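PDB 2QQ6: mandelate racemase/muconate lactonizing enzyme-like protein from Rubrobacter xylanophilus DSM 9941, which binds magnesium and, as a member of the mandelate racemase/muconate lactonizing branch of the enolase superfamily, probably acts as a lyase on an unidentified substrate. Local coordinates for residues V87-W99 with P290-K302. Numbering follows the deposited sequence.
Sequences VITALSGIETALW and PDVAKCGGLAEAK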
loop_
_atom_site.group_PDB
_atom_site.type_symbol
_atom_site.label_atom_id
_atom_site.label_comp_id
_atom_site.label_asym_id
_atom_site.label_seq_id
_atom_site.Cartn_x
_atom_site.Cartn_y
_atom_site.Cartn_z
ATOM N N VAL B 87 -3.968 1.212 -3.947
ATOM C CA VAL B 87 -5.409 1.068 -3.727
ATOM C C VAL B 87 -6.018 2.267 -3.018
ATOM O O VAL B 87 -7.135 2.680 -3.306
ATOM C CB VAL B 87 -5.684 -0.187 -2.899
ATOM C CG1 VAL B 87 -7.180 -0.354 -2.641
ATOM C CG2 VAL B 87 -5.123 -1.389 -3.631
ATOM N N ILE B 88 -5.262 2.834 -2.093
ATOM C CA ILE B 88 -5.712 3.996 -1.338
ATOM C C ILE B 88 -5.715 5.263 -2.201
ATOM O O ILE B 88 -6.652 6.063 -2.147
ATOM C CB ILE B 88 -4.828 4.190 -0.080
ATOM C CG1 ILE B 88 -5.103 3.061 0.921
ATOM C CG2 ILE B 88 -5.093 5.536 0.550
ATOM C CD1 ILE B 88 -6.539 3.005 1.417
ATOM N N THR B 89 -4.675 5.436 -3.008
ATOM C CA THR B 89 -4.597 6.599 -3.881
ATOM C C THR B 89 -5.724 6.538 -4.891
ATOM O O THR B 89 -6.282 7.564 -5.251
ATOM C CB THR B 89 -3.276 6.655 -4.657
ATOM O OG1 THR B 89 -2.181 6.765 -3.737
ATOM C CG2 THR B 89 -3.282 7.847 -5.607
ATOM N N ALA B 90 -6.041 5.330 -5.351
ATOM C CA ALA B 90 -7.124 5.129 -6.306
ATOM C C ALA B 90 -8.457 5.572 -5.677
ATOM O O ALA B 90 -9.126 6.492 -6.169
ATOM C CB ALA B 90 -7.185 3.676 -6.707
ATOM N N LEU B 91 -8.849 4.924 -4.586
ATOM C CA LEU B 91 -10.084 5.310 -3.913
ATOM C C LEU B 91 -10.118 6.823 -3.662
ATOM O O LEU B 91 -11.178 7.438 -3.678
ATOM C CB LEU B 91 -10.220 4.603 -2.559
ATOM C CG LEU B 91 -10.362 3.091 -2.389
ATOM C CD1 LEU B 91 -10.542 2.827 -0.915
ATOM C CD2 LEU B 91 -11.550 2.542 -3.159
ATOM N N SER B 92 -8.959 7.417 -3.407
ATOM C CA SER B 92 -8.914 8.850 -3.138
ATOM C C SER B 92 -9.584 9.636 -4.256
ATOM O O SER B 92 -10.293 10.617 -3.999
ATOM C CB SER B 92 -7.463 9.333 -2.969
ATOM O OG SER B 92 -6.872 8.834 -1.781
ATOM N N GLY B 93 -9.350 9.189 -5.494
ATOM C CA GLY B 93 -9.920 9.839 -6.662
ATOM C C GLY B 93 -11.415 9.625 -6.688
ATOM O O GLY B 93 -12.198 10.567 -6.781
ATOM N N ILE B 94 -11.812 8.367 -6.595
ATOM C CA ILE B 94 -13.222 8.039 -6.578
ATOM C C ILE B 94 -13.927 8.795 -5.455
ATOM O O ILE B 94 -15.064 9.226 -5.613
ATOM C CB ILE B 94 -13.434 6.552 -6.328
ATOM C CG1 ILE B 94 -12.638 5.744 -7.348
ATOM C CG2 ILE B 94 -14.915 6.235 -6.370
ATOM C CD1 ILE B 94 -12.670 4.251 -7.097
ATOM N N GLU B 95 -13.259 8.956 -4.316
ATOM C CA GLU B 95 -13.895 9.639 -3.202
ATOM C C GLU B 95 -14.237 11.048 -3.591
ATOM O O GLU B 95 -15.349 11.506 -3.378
ATOM C CB GLU B 95 -12.998 9.682 -1.964
ATOM C CG GLU B 95 -13.805 9.981 -0.696
ATOM C CD GLU B 95 -13.282 11.156 0.115
ATOM O OE1 GLU B 95 -12.921 12.190 -0.488
ATOM O OE2 GLU B 95 -13.249 11.057 1.361
ATOM N N THR B 96 -13.258 11.724 -4.170
ATOM C CA THR B 96 -13.415 13.106 -4.587
ATOM C C THR B 96 -14.613 13.277 -5.501
ATOM O O THR B 96 -15.429 14.187 -5.317
ATOM C CB THR B 96 -12.172 13.579 -5.327
ATOM O OG1 THR B 96 -11.012 13.175 -4.592
ATOM C CG2 THR B 96 -12.176 15.086 -5.457
ATOM N N ALA B 97 -14.705 12.398 -6.495
ATOM C CA ALA B 97 -15.802 12.427 -7.443
ATOM C C ALA B 97 -17.125 12.464 -6.692
ATOM O O ALA B 97 -17.909 13.393 -6.853
ATOM C CB ALA B 97 -15.739 11.214 -8.318
ATOM N N LEU B 98 -17.353 11.451 -5.859
ATOM C CA LEU B 98 -18.578 11.334 -5.067
ATOM C C LEU B 98 -18.849 12.560 -4.214
ATOM O O LEU B 98 -19.982 13.035 -4.117
ATOM C CB LEU B 98 -18.486 10.113 -4.167
ATOM C CG LEU B 98 -18.312 8.821 -4.958
ATOM C CD1 LEU B 98 -17.792 7.704 -4.054
ATOM C CD2 LEU B 98 -19.647 8.450 -5.591
ATOM N N TRP B 99 -17.800 13.057 -3.579
ATOM C CA TRP B 99 -17.922 14.230 -2.739
ATOM C C TRP B 99 -18.320 15.408 -3.615
ATOM O O TRP B 99 -18.908 16.374 -3.140
ATOM C CB TRP B 99 -16.585 14.507 -2.040
ATOM C CG TRP B 99 -16.541 14.103 -0.594
ATOM C CD1 TRP B 99 -15.546 13.411 0.028
ATOM C CD2 TRP B 99 -17.510 14.409 0.418
ATOM N NE1 TRP B 99 -15.832 13.262 1.365
ATOM C CE2 TRP B 99 -17.034 13.867 1.633
ATOM C CE3 TRP B 99 -18.738 15.090 0.417
ATOM C CZ2 TRP B 99 -17.742 13.983 2.843
ATOM C CZ3 TRP B 99 -19.446 15.205 1.625
ATOM C CH2 TRP B 99 -18.943 14.652 2.817
ATOM N N PRO B 290 -0.269 15.378 4.541
ATOM C CA PRO B 290 -0.665 14.230 3.732
ATOM C C PRO B 290 -1.091 14.765 2.367
ATOM O O PRO B 290 -1.080 15.978 2.144
ATOM C CB PRO B 290 -1.823 13.639 4.526
ATOM C CG PRO B 290 -2.465 14.838 5.109
ATOM C CD PRO B 290 -1.287 15.683 5.562
ATOM N N ASP B 291 -1.456 13.873 1.454
ATOM C CA ASP B 291 -1.872 14.289 0.121
ATOM C C ASP B 291 -3.286 13.766 -0.141
ATOM O O ASP B 291 -3.481 12.573 -0.374
ATOM C CB ASP B 291 -0.883 13.735 -0.913
ATOM C CG ASP B 291 -1.041 14.363 -2.290
ATOM O OD1 ASP B 291 -2.148 14.278 -2.866
ATOM O OD2 ASP B 291 -0.054 14.935 -2.806
ATOM N N VAL B 292 -4.263 14.668 -0.101
ATOM C CA VAL B 292 -5.665 14.319 -0.315
ATOM C C VAL B 292 -5.938 13.342 -1.453
ATOM O O VAL B 292 -6.808 12.474 -1.330
ATOM C CB VAL B 292 -6.509 15.576 -0.556
ATOM C CG1 VAL B 292 -7.965 15.203 -0.759
ATOM C CG2 VAL B 292 -6.357 16.521 0.620
ATOM N N ALA B 293 -5.206 13.475 -2.554
ATOM C CA ALA B 293 -5.411 12.591 -3.694
ATOM C C ALA B 293 -4.569 11.334 -3.601
ATOM O O ALA B 293 -4.519 10.537 -4.542
ATOM C CB ALA B 293 -5.103 13.321 -4.992
ATOM N N LYS B 294 -3.910 11.150 -2.464
ATOM C CA LYS B 294 -3.062 9.983 -2.282
ATOM C C LYS B 294 -3.400 9.211 -1.008
ATOM O O LYS B 294 -3.481 7.977 -1.027
ATOM C CB LYS B 294 -1.596 10.419 -2.254
ATOM C CG LYS B 294 -0.573 9.288 -2.293
ATOM C CD LYS B 294 0.851 9.840 -2.135
ATOM C CE LYS B 294 1.887 8.729 -2.051
ATOM N NZ LYS B 294 3.252 9.276 -1.834
ATOM N N CYS B 295 -3.618 9.947 0.083
ATOM C CA CYS B 295 -3.904 9.371 1.401
ATOM C C CYS B 295 -5.223 8.634 1.584
ATOM O O CYS B 295 -5.264 7.608 2.261
ATOM C CB CYS B 295 -3.813 10.453 2.467
ATOM S SG CYS B 295 -5.203 11.579 2.441
ATOM N N GLY B 296 -6.305 9.157 1.013
ATOM C CA GLY B 296 -7.591 8.490 1.157
ATOM C C GLY B 296 -8.820 9.281 0.754
ATOM O O GLY B 296 -9.898 8.714 0.599
ATOM N N GLY B 297 -8.664 10.589 0.592
ATOM C CA GLY B 297 -9.786 11.417 0.196
ATOM C C GLY B 297 -9.953 12.615 1.095
ATOM O O GLY B 297 -9.314 12.701 2.141
ATOM N N LEU B 298 -10.820 13.537 0.690
ATOM C CA LEU B 298 -11.079 14.755 1.457
ATOM C C LEU B 298 -11.472 14.420 2.886
ATOM O O LEU B 298 -10.921 14.976 3.838
ATOM C CB LEU B 298 -12.197 15.576 0.800
ATOM C CG LEU B 298 -12.016 16.212 -0.588
ATOM C CD1 LEU B 298 -11.696 15.168 -1.655
ATOM C CD2 LEU B 298 -13.310 16.938 -0.936
ATOM N N ALA B 299 -12.435 13.514 3.031
ATOM C CA ALA B 299 -12.890 13.090 4.349
ATOM C C ALA B 299 -11.698 12.621 5.187
ATOM O O ALA B 299 -11.457 13.141 6.275
ATOM C CB ALA B 299 -13.908 11.974 4.211
ATOM N N GLU B 300 -10.955 11.643 4.670
ATOM C CA GLU B 300 -9.778 11.119 5.362
ATOM C C GLU B 300 -8.866 12.267 5.746
ATOM O O GLU B 300 -8.487 12.424 6.900
ATOM C CB GLU B 300 -8.995 10.164 4.458
ATOM C CG GLU B 300 -7.946 9.353 5.198
ATOM C CD GLU B 300 -8.550 8.223 6.011
ATOM O OE1 GLU B 300 -9.545 8.463 6.730
ATOM O OE2 GLU B 300 -8.028 7.094 5.934
ATOM N N ALA B 301 -8.513 13.067 4.754
ATOM C CA ALA B 301 -7.650 14.203 4.973
ATOM C C ALA B 301 -8.188 15.138 6.057
ATOM O O ALA B 301 -7.408 15.736 6.789
ATOM C CB ALA B 301 -7.460 14.953 3.677
ATOM N N LYS B 302 -9.507 15.280 6.167
ATOM C CA LYS B 302 -10.061 16.154 7.204
ATOM C C LYS B 302 -9.857 15.543 8.590
ATOM O O LYS B 302 -9.483 16.244 9.536
ATOM C CB LYS B 302 -11.550 16.407 6.981
ATOM C CG LYS B 302 -12.186 17.241 8.082
ATOM C CD LYS B 302 -13.544 17.719 7.649
ATOM C CE LYS B 302 -14.213 18.552 8.727
ATOM N NZ LYS B 302 -14.642 17.711 9.882
#
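Glu95 sets its carboxylate against Leu298 and Ala299 at the start of helix 298-310, where each oxygen takes one backbone N-H. OE2 accepts from Ala299 N at 3.1 Å through its syn lone pair. OE1 lies 2.8 Å from Leu298 N, a weak bond because the angle at the hydrogen is only 127°. CG anti to the backbone N (chi1 -162°) carries the chain toward 297-299, and a bend at chi2 brings the acid against these amides. Gly297 is the N-cap residue; a CB here would run into Glu95 CD and, at these backbone angles, also press on the carbonyl O of Gly296. Shortening Glu95 to an alanine is likely to strip Leu298 N and Ala299 N of this acceptor and the helix start of a nearby negative charge. Beside this grip, Leu298 CD1 rests 3.6 Å from Thr96 OG1, the two side chains crossing at about a right angle, and Ala299 CB meets the Trp99 ring at its edge, 3.7 Å from NE1. At the other end Thr89 OG1 donates to Lys294 O (3.2 Å), in the carbonyl plane on a lone pair. Ser92 OG instead turns back to Ile88 O at 2.8 Å, which also accepts Ser92 N from the opposite face. Lys294, extended beyond CG, carries NZ away to the backbone O of Glu268, a magnesium ligand. The contact thus joins helix 86-106 of the N-terminal domain to the C-terminal TIM-barrel-like domain of the enolase superfamily, just after strand 287-288; the axes of 87-99 and 298-302 run at 104° to each other. Ala90 and Ile94 pack on helix 44-53, Leu91 on Tyr70 and Met73 of helix 66-76.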